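Local coordinates for ribonuclease T2 (Homo sapiens, PDB 3T0O), which cleaves single-stranded RNA, preferentially between purine and uridine residues, and so serves innate immunity by degrading microbial RNAs that are then sensed by TLR8, at residues Lys12-His18 with Gly173-Leu179; Pro35-His41 with Ala71-Ile77; Ile132-Ile136 with Phe223-Pro227. Where two conformers were deposited one is given. Numbering follows the deposited sequence.

In the fold
Contacts 1 and 2 meet in the central antiparallel sheet of the RNase T2 fold, their centres about 13 Å apart: strand 12-18 lies between strands 171-180 and 39-45, and the second of these carries H41, a predicted active-site histidine. Q174 of contact 1 hydrogen-bonds to that ring. In sequence, contact 2 falls wholly between the two segments of contact 1, whereas contacts 1 and 3 alternate along the chain. Contact 3 is peripheral, its centre about 20 Å from that of contact 1 and 16 Å from that of contact 2, yet its Y224 hydrogen-bonds to W38 of contact 2. The C-terminal tail is thus tied back to the segment leading into the strand carrying H41.

Contact 1: residues Lys12-His18 with Gly173-Leu179; sequences KLIMVQH and GQIELCL
A classic beta bulge, in which G173 and Q174 both face Q159 of strand 157-161, lies at the G173 end of this antiparallel pair in the central sheet of the RNase T2 fold, beside the probable active site. Strands 12-18 and 173-179 approach to 4.5 Å between axes, with N-to-C directions 152° apart. Hydrogen-bonded pairs are L13-L179, M15-L177 and Q17-I175, with CA-CA distances of 5.0, 5.3 and 5.4 Å; the non-hydrogen-bonded pairs I14-C178, V16-E176 and H18-Q174 close to 4.4, 4.5 and 4.2 Å. Each hydrogen-bonded pair makes two bonds: L13 N to L179 O, L177 N to M15 O and Q17 N to I175 O are 3.0 Å, and L179 N to L13 O, M15 N to L177 O and I175 N to Q17 O are 2.8 Å.

L13, M15, Q17, I175, L177 and L179 share one face. There M15 and L179 suit burial against helix 107-121, and M15 CB lies 3.8 Å from L179 CD1. The opposite face is more polar. I14 CG1 packs 3.9 Å from C178 SG, whose disulfide partner is C189; K12 extends past that sulfur to a salt bridge with D46. V16, short and beta-branched, packs tightly against the long side chain of Q174, V16 CG1 being 3.2 Å from Q174 CD. Q174, with chi1 t, hydrogen-bonds through OE1 to H41, predicted as catalytic, while H18, with chi1 p, stacks on the H41 ring. One water bridges H18 and Q174, 2.7 Å from H18 ND1 and donating to Q174 OE1 at 2.8 Å.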
loop_
_atom_site.group_PDB
_atom_site.type_symbol
_atom_site.label_atom_id
_atom_site.label_comp_id
_atom_site.label_asym_id
_atom_site.label_seq_id
_atom_site.Cartn_x
_atom_site.Cartn_y
_atom_site.Cartn_z
ATOM N N LYS A 12 -2.278 11.963 -11.022
ATOM C CA LYS A 12 -2.987 11.464 -9.835
ATOM C C LYS A 12 -2.045 10.731 -8.919
ATOM O O LYS A 12 -0.935 10.301 -9.282
ATOM C CB LYS A 12 -4.147 10.515 -10.239
ATOM C CG LYS A 12 -3.602 9.219 -10.768
ATOM C CD LYS A 12 -4.713 8.444 -11.499
ATOM C CE LYS A 12 -4.131 7.169 -12.059
ATOM N NZ LYS A 12 -3.700 7.430 -13.443
ATOM N N LEU A 13 -2.529 10.505 -7.709
ATOM C CA LEU A 13 -1.794 9.740 -6.741
ATOM C C LEU A 13 -2.377 8.337 -6.649
ATOM O O LEU A 13 -3.559 8.171 -6.904
ATOM C CB LEU A 13 -1.904 10.425 -5.366
ATOM C CG LEU A 13 -1.108 11.726 -5.322
ATOM C CD1 LEU A 13 -1.645 12.583 -4.157
ATOM C CD2 LEU A 13 0.405 11.357 -5.174
ATOM N N ILE A 14 -1.564 7.363 -6.244
ATOM C CA ILE A 14 -2.083 6.014 -6.007
ATOM C C ILE A 14 -1.736 5.607 -4.588
ATOM O O ILE A 14 -0.538 5.595 -4.233
ATOM C CB ILE A 14 -1.468 5.044 -7.014
ATOM C CG1 ILE A 14 -1.691 5.469 -8.441
ATOM C CG2 ILE A 14 -2.139 3.625 -6.822
ATOM C CD1 ILE A 14 -0.752 4.698 -9.427
ATOM N N MET A 15 -2.756 5.372 -3.740
ATOM C CA MET A 15 -2.484 4.883 -2.393
ATOM C C MET A 15 -2.406 3.366 -2.522
ATOM O O MET A 15 -3.361 2.725 -2.923
ATOM C CB MET A 15 -3.591 5.252 -1.422
ATOM C CG MET A 15 -3.483 4.494 -0.092
ATOM S SD MET A 15 -1.947 4.822 0.855
ATOM C CE MET A 15 -2.293 4.130 2.451
ATOM N N VAL A 16 -1.254 2.787 -2.182
ATOM C CA VAL A 16 -0.973 1.383 -2.447
ATOM C C VAL A 16 -0.847 0.717 -1.107
ATOM O O VAL A 16 -0.029 1.129 -0.248
ATOM C CB VAL A 16 0.382 1.291 -3.160
ATOM C CG1 VAL A 16 0.646 -0.209 -3.472
ATOM C CG2 VAL A 16 0.286 2.148 -4.432
ATOM N N GLN A 17 -1.655 -0.331 -0.847
ATOM C CA GLN A 17 -1.611 -1.057 0.410
ATOM C C GLN A 17 -1.418 -2.537 0.046
ATOM O O GLN A 17 -1.865 -2.974 -0.998
ATOM C CB GLN A 17 -2.935 -0.886 1.136
ATOM C CG GLN A 17 -3.119 0.559 1.593
ATOM C CD GLN A 17 -4.453 0.801 2.228
ATOM O OE1 GLN A 17 -5.429 1.234 1.551
ATOM N NE2 GLN A 17 -4.564 0.463 3.448
ATOM N N HIS A 18 -0.719 -3.246 0.906
ATOM C CA HIS A 18 -0.396 -4.648 0.598
ATOM C C HIS A 18 -0.601 -5.554 1.782
ATOM O O HIS A 18 -0.707 -5.104 2.897
ATOM C CB HIS A 18 0.969 -4.788 -0.094
ATOM C CG HIS A 18 2.118 -4.198 0.692
ATOM N ND1 HIS A 18 3.345 -4.027 0.081
ATOM C CD2 HIS A 18 2.219 -3.706 1.945
ATOM C CE1 HIS A 18 4.184 -3.536 0.981
ATOM N NE2 HIS A 18 3.513 -3.258 2.088
ATOM N N GLY A 173 -2.414 -9.701 -3.123
ATOM C CA GLY A 173 -1.229 -9.069 -2.498
ATOM C C GLY A 173 -1.392 -7.578 -2.300
ATOM O O GLY A 173 -0.780 -7.074 -1.393
ATOM N N GLN A 174 -2.123 -6.898 -3.196
ATOM C CA GLN A 174 -1.991 -5.404 -3.159
ATOM C C GLN A 174 -3.269 -4.778 -3.660
ATOM O O GLN A 174 -3.846 -5.276 -4.613
ATOM C CB GLN A 174 -0.741 -5.018 -3.988
ATOM C CG GLN A 174 -0.477 -3.498 -3.980
ATOM C CD GLN A 174 1.008 -3.286 -4.356
ATOM O OE1 GLN A 174 1.833 -3.289 -3.464
ATOM N NE2 GLN A 174 1.255 -3.023 -5.599
ATOM N N ILE A 175 -3.713 -3.715 -2.982
ATOM C CA ILE A 175 -4.933 -3.016 -3.385
ATOM C C ILE A 175 -4.569 -1.573 -3.545
ATOM O O ILE A 175 -3.923 -0.984 -2.657
ATOM C CB ILE A 175 -5.971 -3.216 -2.349
ATOM C CG1 ILE A 175 -6.434 -4.710 -2.336
ATOM C CG2 ILE A 175 -7.136 -2.183 -2.540
ATOM C CD1 ILE A 175 -7.434 -5.027 -1.167
ATOM N N GLU A 176 -4.893 -1.035 -4.686
ATOM C CA GLU A 176 -4.523 0.371 -5.055
ATOM C C GLU A 176 -5.787 1.163 -5.194
ATOM O O GLU A 176 -6.750 0.723 -5.809
ATOM C CB GLU A 176 -3.732 0.449 -6.344
ATOM C CG GLU A 176 -2.466 -0.436 -6.186
ATOM C CD GLU A 176 -1.573 -0.314 -7.341
ATOM O OE1 GLU A 176 -2.014 0.168 -8.367
ATOM O OE2 GLU A 176 -0.421 -0.760 -7.228
ATOM N N LEU A 177 -5.786 2.375 -4.625
ATOM C CA LEU A 177 -6.942 3.303 -4.743
ATOM C C LEU A 177 -6.336 4.616 -5.234
ATOM O O LEU A 177 -5.378 5.142 -4.655
ATOM C CB LEU A 177 -7.625 3.548 -3.398
ATOM C CG LEU A 177 -8.366 2.290 -2.860
ATOM C CD1 LEU A 177 -8.552 2.373 -1.340
ATOM C CD2 LEU A 177 -9.698 2.206 -3.624
ATOM N N CYS A 178 -6.916 5.155 -6.299
ATOM C CA CYS A 178 -6.385 6.413 -6.830
ATOM C C CYS A 178 -6.995 7.597 -6.085
ATOM O O CYS A 178 -8.127 7.565 -5.617
ATOM C CB CYS A 178 -6.650 6.522 -8.311
ATOM S SG CYS A 178 -5.506 5.355 -9.157
ATOM N N LEU A 179 -6.200 8.662 -6.008
ATOM C CA LEU A 179 -6.550 9.847 -5.198
ATOM C C LEU A 179 -6.213 11.093 -5.967
ATOM O O LEU A 179 -5.258 11.132 -6.756
ATOM C CB LEU A 179 -5.759 9.869 -3.859
ATOM C CG LEU A 179 -5.955 8.666 -2.964
ATOM C CD1 LEU A 179 -4.964 8.790 -1.799
ATOM C CD2 LEU A 179 -7.357 8.603 -2.433
HETATM O O HOH W 1 3.757 -5.065 -2.413
#

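Contact 2: residues Pro35-His41 with Ala71-Ile77; sequences PDYWTIH and AYWPDVI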
loop_
_atom_site.group_PDB
_atom_site.type_symbol
_atom_site.label_atom_id
_atom_site.label_comp_id
_atom_site.label_asym_id
_atom_site.label_seq_id
_atom_site.Cartn_x
_atom_site.Cartn_y
_atom_site.Cartn_z
ATOM N N PRO A 35 2.348 -9.005 9.894
ATOM C CA PRO A 35 1.102 -8.387 10.440
ATOM C C PRO A 35 -0.160 -8.964 9.801
ATOM O O PRO A 35 -0.207 -9.170 8.586
ATOM C CB PRO A 35 1.242 -6.914 9.985
ATOM C CG PRO A 35 2.719 -6.700 9.914
ATOM C CD PRO A 35 3.277 -7.992 9.368
ATOM N N ASP A 36 -1.204 -9.115 10.616
ATOM C CA ASP A 36 -2.437 -9.645 10.122
ATOM C C ASP A 36 -3.397 -8.538 9.663
ATOM O O ASP A 36 -4.666 -8.658 9.748
ATOM C CB ASP A 36 -3.086 -10.519 11.207
ATOM C CG ASP A 36 -3.504 -9.727 12.412
ATOM O OD1 ASP A 36 -4.163 -10.306 13.326
ATOM O OD2 ASP A 36 -3.170 -8.532 12.508
ATOM N N TYR A 37 -2.829 -7.526 9.010
ATOM C CA TYR A 37 -3.659 -6.447 8.456
ATOM C C TYR A 37 -2.938 -5.837 7.278
ATOM O O TYR A 37 -1.726 -6.005 7.154
ATOM C CB TYR A 37 -3.904 -5.355 9.517
ATOM C CG TYR A 37 -2.704 -4.878 10.274
ATOM C CD1 TYR A 37 -1.961 -3.776 9.824
ATOM C CD2 TYR A 37 -2.374 -5.457 11.472
ATOM C CE1 TYR A 37 -0.903 -3.275 10.552
ATOM C CE2 TYR A 37 -1.259 -4.977 12.164
ATOM C CZ TYR A 37 -0.539 -3.926 11.648
ATOM O OH TYR A 37 0.505 -3.424 12.467
ATOM N N TRP A 38 -3.685 -5.254 6.371
ATOM C CA TRP A 38 -3.121 -4.544 5.251
ATOM C C TRP A 38 -2.354 -3.369 5.710
ATOM O O TRP A 38 -2.781 -2.647 6.620
ATOM C CB TRP A 38 -4.262 -4.019 4.346
ATOM C CG TRP A 38 -4.971 -5.189 3.671
ATOM C CD1 TRP A 38 -5.961 -6.013 4.241
ATOM C CD2 TRP A 38 -4.743 -5.674 2.352
ATOM N NE1 TRP A 38 -6.294 -7.003 3.327
ATOM C CE2 TRP A 38 -5.597 -6.805 2.161
ATOM C CE3 TRP A 38 -3.910 -5.260 1.299
ATOM C CZ2 TRP A 38 -5.609 -7.545 0.985
ATOM C CZ3 TRP A 38 -3.939 -5.976 0.098
ATOM C CH2 TRP A 38 -4.810 -7.105 -0.055
ATOM N N THR A 39 -1.167 -3.198 5.110
ATOM C CA THR A 39 -0.309 -2.061 5.500
ATOM C C THR A 39 0.035 -1.217 4.280
ATOM O O THR A 39 -0.275 -1.554 3.125
ATOM C CB THR A 39 1.062 -2.570 6.103
ATOM O OG1 THR A 39 1.678 -3.434 5.127
ATOM C CG2 THR A 39 0.762 -3.380 7.339
ATOM N N ILE A 40 0.663 -0.044 4.550
ATOM C CA ILE A 40 1.003 0.880 3.499
ATOM C C ILE A 40 2.201 0.428 2.711
ATOM O O ILE A 40 3.258 0.133 3.290
ATOM C CB ILE A 40 1.339 2.246 4.096
ATOM C CG1 ILE A 40 0.137 2.750 4.898
ATOM C CG2 ILE A 40 1.714 3.183 2.937
ATOM C CD1 ILE A 40 0.495 4.013 5.741
ATOM N N HIS A 41 2.054 0.325 1.401
ATOM C CA HIS A 41 3.216 0.228 0.545
ATOM C C HIS A 41 3.719 1.630 0.205
ATOM O O HIS A 41 4.877 1.973 0.509
ATOM C CB HIS A 41 2.839 -0.525 -0.676
ATOM C CG HIS A 41 4.032 -0.887 -1.482
ATOM N ND1 HIS A 41 3.963 -1.780 -2.525
ATOM C CD2 HIS A 41 5.321 -0.492 -1.389
ATOM C CE1 HIS A 41 5.161 -1.905 -3.074
ATOM N NE2 HIS A 41 6.015 -1.149 -2.405
ATOM N N ALA A 71 4.087 0.711 12.711
ATOM C CA ALA A 71 2.875 -0.124 12.799
ATOM C C ALA A 71 2.180 -0.282 11.451
ATOM O O ALA A 71 1.724 -1.366 11.122
ATOM C CB ALA A 71 1.890 0.498 13.730
ATOM N N TYR A 72 2.170 0.799 10.682
ATOM C CA TYR A 72 1.308 0.797 9.499
ATOM C C TYR A 72 2.120 0.806 8.247
ATOM O O TYR A 72 1.543 0.576 7.153
ATOM C CB TYR A 72 0.448 2.115 9.516
ATOM C CG TYR A 72 -0.474 2.268 10.691
ATOM C CD1 TYR A 72 -0.995 1.178 11.312
ATOM C CD2 TYR A 72 -0.742 3.535 11.163
ATOM C CE1 TYR A 72 -1.847 1.346 12.464
ATOM C CE2 TYR A 72 -1.546 3.722 12.293
ATOM C CZ TYR A 72 -2.079 2.614 12.908
ATOM O OH TYR A 72 -2.936 2.807 14.015
ATOM N N TRP A 73 3.414 1.084 8.323
ATOM C CA TRP A 73 4.226 1.161 7.108
ATOM C C TRP A 73 5.471 0.283 7.289
ATOM O O TRP A 73 6.586 0.655 6.947
ATOM C CB TRP A 73 4.568 2.619 6.849
ATOM C CG TRP A 73 4.826 2.955 5.410
ATOM C CD1 TRP A 73 5.402 2.171 4.444
ATOM C CD2 TRP A 73 4.602 4.243 4.828
ATOM N NE1 TRP A 73 5.482 2.891 3.231
ATOM C CE2 TRP A 73 5.006 4.168 3.470
ATOM C CE3 TRP A 73 4.012 5.428 5.321
ATOM C CZ2 TRP A 73 4.877 5.314 2.570
ATOM C CZ3 TRP A 73 3.889 6.526 4.422
ATOM C CH2 TRP A 73 4.291 6.425 3.092
ATOM N N PRO A 74 5.288 -0.953 7.739
ATOM C CA PRO A 74 6.475 -1.786 7.961
ATOM C C PRO A 74 7.073 -2.309 6.671
ATOM O O PRO A 74 6.404 -2.301 5.627
ATOM C CB PRO A 74 5.903 -3.018 8.714
ATOM C CG PRO A 74 4.462 -3.152 8.178
ATOM C CD PRO A 74 4.027 -1.654 8.123
ATOM N N ASP A 75 8.342 -2.727 6.747
ATOM C CA ASP A 75 8.997 -3.269 5.574
ATOM C C ASP A 75 8.676 -4.716 5.434
ATOM O O ASP A 75 9.251 -5.554 6.083
ATOM C CB ASP A 75 10.488 -3.052 5.689
ATOM C CG ASP A 75 11.252 -3.601 4.501
ATOM O OD1 ASP A 75 10.613 -4.199 3.612
ATOM O OD2 ASP A 75 12.507 -3.451 4.475
ATOM N N VAL A 76 7.684 -4.993 4.607
ATOM C CA VAL A 76 7.245 -6.383 4.393
ATOM C C VAL A 76 7.524 -6.859 3.000
ATOM O O VAL A 76 6.934 -7.876 2.581
ATOM C CB VAL A 76 5.749 -6.525 4.761
ATOM C CG1 VAL A 76 5.578 -6.257 6.264
ATOM C CG2 VAL A 76 4.857 -5.601 3.907
ATOM N N ILE A 77 8.496 -6.228 2.340
ATOM C CA ILE A 77 8.937 -6.752 1.028
ATOM C C ILE A 77 10.335 -7.274 1.216
ATOM O O ILE A 77 10.512 -8.494 1.165
ATOM C CB ILE A 77 8.856 -5.660 0.022
ATOM C CG1 ILE A 77 7.364 -5.306 -0.190
ATOM C CG2 ILE A 77 9.454 -6.192 -1.294
ATOM C CD1 ILE A 77 7.121 -4.117 -0.991
HETATM O O HOH W 2 4.005 -2.049 4.669
#
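P35-H41 runs from a loop into the strand that delivers H41, a predicted catalytic histidine opening the HGLWP motif of RNase T2 enzymes, and packs along the end of helix 66-72 and its following loop. P35 begins with apolar contacts, its CG 4.3 Å from P74 CG and its CD 4.2 Å from V76 CG1. Y37 is long enough to reach the helix end, where its OH donates to A71 O at 2.7 Å. W38 turns away, and its NE1 hydrogen-bonds to Y224 OH. T39 combines a packing surface with a polar group: CB lies 3.7 Å from P74 CD, while OG1 donates at 2.7 Å to a water that donates to I40 O and P74 O.

I40 is the most covered residue. Its N donates to Y72 O at 2.8 Å, and its branched side chain lays CG2 over the five-membered ring of W73, 3.6 Å from the centroid, a CH-pi contact. H41 O accepts from W73 NE1 at 2.9 Å, so the indole holds both residues. The imidazole, hydrogen-bonded through ND1 to Q174 and stacked on H18, also receives a methyl over one face: I77 CD1 lies 3.8 Å from the H41 ring centroid.

Contact 3: residues Ile132-Ile136 with Phe223-Pro227; sequences IKPSI and FYPPP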
loop_
_atom_site.group_PDB
_atom_site.type_symbol
_atom_site.label_atom_id
_atom_site.label_comp_id
_atom_site.label_asym_id
_atom_site.label_seq_id
_atom_site.Cartn_x
_atom_site.Cartn_y
_atom_site.Cartn_z
ATOM N N ILE A 132 -15.099 -10.058 4.406
ATOM C CA ILE A 132 -13.944 -10.568 3.645
ATOM C C ILE A 132 -12.745 -10.651 4.539
ATOM O O ILE A 132 -12.126 -9.636 4.846
ATOM C CB ILE A 132 -13.671 -9.669 2.435
ATOM C CG1 ILE A 132 -14.952 -9.603 1.628
ATOM C CG2 ILE A 132 -12.490 -10.241 1.657
ATOM C CD1 ILE A 132 -14.830 -8.673 0.413
ATOM N N LYS A 133 -12.482 -11.846 5.040
ATOM C CA LYS A 133 -11.439 -12.110 5.985
ATOM C C LYS A 133 -10.464 -13.114 5.420
ATOM O O LYS A 133 -10.839 -13.940 4.591
ATOM C CB LYS A 133 -12.066 -12.602 7.295
ATOM C CG LYS A 133 -12.782 -13.953 7.187
ATOM C CD LYS A 133 -13.372 -14.283 8.560
ATOM C CE LYS A 133 -13.899 -15.733 8.530
ATOM N NZ LYS A 133 -15.245 -15.811 7.833
ATOM N N PRO A 134 -9.198 -13.070 5.864
ATOM C CA PRO A 134 -8.302 -14.141 5.419
ATOM C C PRO A 134 -8.884 -15.508 5.729
ATOM O O PRO A 134 -9.487 -15.726 6.786
ATOM C CB PRO A 134 -6.987 -13.867 6.172
ATOM C CG PRO A 134 -7.127 -12.347 6.468
ATOM C CD PRO A 134 -8.583 -12.131 6.810
ATOM N N SER A 135 -8.696 -16.405 4.748
ATOM C CA SER A 135 -9.366 -17.678 4.833
ATOM C C SER A 135 -8.663 -18.710 4.032
ATOM O O SER A 135 -7.929 -18.401 3.121
ATOM C CB SER A 135 -10.811 -17.531 4.381
ATOM O OG SER A 135 -11.528 -18.750 4.482
ATOM N N ILE A 136 -8.846 -19.972 4.470
ATOM C CA ILE A 136 -8.464 -21.124 3.680
ATOM C C ILE A 136 -9.304 -21.289 2.421
ATOM O O ILE A 136 -8.860 -21.894 1.407
ATOM C CB ILE A 136 -8.640 -22.410 4.581
ATOM C CG1 ILE A 136 -7.843 -22.222 5.868
ATOM C CG2 ILE A 136 -8.287 -23.665 3.834
ATOM C CD1 ILE A 136 -6.323 -21.991 5.588
ATOM N N PHE A 223 -6.793 -16.562 -3.506
ATOM C CA PHE A 223 -6.490 -16.906 -2.104
ATOM C C PHE A 223 -6.120 -15.643 -1.369
ATOM O O PHE A 223 -5.260 -14.874 -1.800
ATOM C CB PHE A 223 -5.310 -17.911 -2.146
ATOM C CG PHE A 223 -4.896 -18.478 -0.839
ATOM C CD1 PHE A 223 -5.810 -18.803 0.151
ATOM C CD2 PHE A 223 -3.553 -18.730 -0.620
ATOM C CE1 PHE A 223 -5.393 -19.368 1.410
ATOM C CE2 PHE A 223 -3.127 -19.300 0.632
ATOM C CZ PHE A 223 -4.074 -19.609 1.611
ATOM N N TYR A 224 -6.684 -15.495 -0.175
ATOM C CA TYR A 224 -6.402 -14.348 0.699
ATOM C C TYR A 224 -5.866 -15.025 1.983
ATOM O O TYR A 224 -6.647 -15.459 2.872
ATOM C CB TYR A 224 -7.742 -13.645 0.941
ATOM C CG TYR A 224 -7.711 -12.474 1.875
ATOM C CD1 TYR A 224 -6.527 -11.747 2.091
ATOM C CD2 TYR A 224 -8.868 -12.042 2.448
ATOM C CE1 TYR A 224 -6.490 -10.638 2.959
ATOM C CE2 TYR A 224 -8.909 -10.935 3.260
ATOM C CZ TYR A 224 -7.704 -10.236 3.533
ATOM O OH TYR A 224 -7.762 -9.115 4.308
ATOM N N PRO A 225 -4.565 -15.176 2.078
ATOM C CA PRO A 225 -3.978 -16.133 3.023
ATOM C C PRO A 225 -3.937 -15.628 4.434
ATOM O O PRO A 225 -3.538 -14.476 4.695
ATOM C CB PRO A 225 -2.522 -16.298 2.519
ATOM C CG PRO A 225 -2.217 -15.119 1.737
ATOM C CD PRO A 225 -3.579 -14.681 1.101
ATOM N N PRO A 226 -4.388 -16.452 5.378
ATOM C CA PRO A 226 -4.150 -16.121 6.811
ATOM C C PRO A 226 -2.643 -16.069 7.107
ATOM O O PRO A 226 -1.878 -16.901 6.606
ATOM C CB PRO A 226 -4.816 -17.281 7.557
ATOM C CG PRO A 226 -5.591 -18.009 6.584
ATOM C CD PRO A 226 -5.109 -17.697 5.188
ATOM N N PRO A 227 -2.184 -15.057 7.875
ATOM C CA PRO A 227 -0.738 -14.930 8.098
ATOM C C PRO A 227 -0.188 -16.153 8.774
ATOM O O PRO A 227 -0.920 -16.885 9.506
ATOM C CB PRO A 227 -0.594 -13.747 9.052
ATOM C CG PRO A 227 -1.913 -13.116 9.118
ATOM C CD PRO A 227 -2.953 -13.955 8.456
HETATM O O HOH W 3 -9.719 -8.873 5.934
HETATM O O HOH W 4 -8.731 -17.065 0.904
#
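Neither segment is a regular helix or strand; the end-to-end directions of their touching parts are 87° apart, and they come nearest at P134 and P226, whose CA atoms are 4.8 Å apart. One direct backbone bond joins them, S135 N to Y224 O at 2.9 Å. P134 CA adds a CA-H...O contact to the same oxygen at 3.3 Å. A water that accepts from Y224 N at 2.8 Å lies 2.7 Å from S135 O, to which it can donate.

Y224 has the largest covered area here. P134, whose compact ring presents CH groups, sits over its face, with P134 CG 4.0 Å from the Y224 ring centroid (CH-pi), and I132 CG2 reaches Y224 CE2 at 4.0 Å. Y224 OH hydrogen-bonds to W38 NE1 and, through another water, to I132 O. The edge of the F223 ring meets S135 O, 3.2 Å from F223 CE1. I136 CD1 is 4.2 Å from P226 CG.

Away from the annotated sites, the contact joins the loop after helix 123-129 to the C-terminal tail. With no NH on P134 or P226, it probably relies on ring packing, the one direct hydrogen bond from S135 N, and bridging waters.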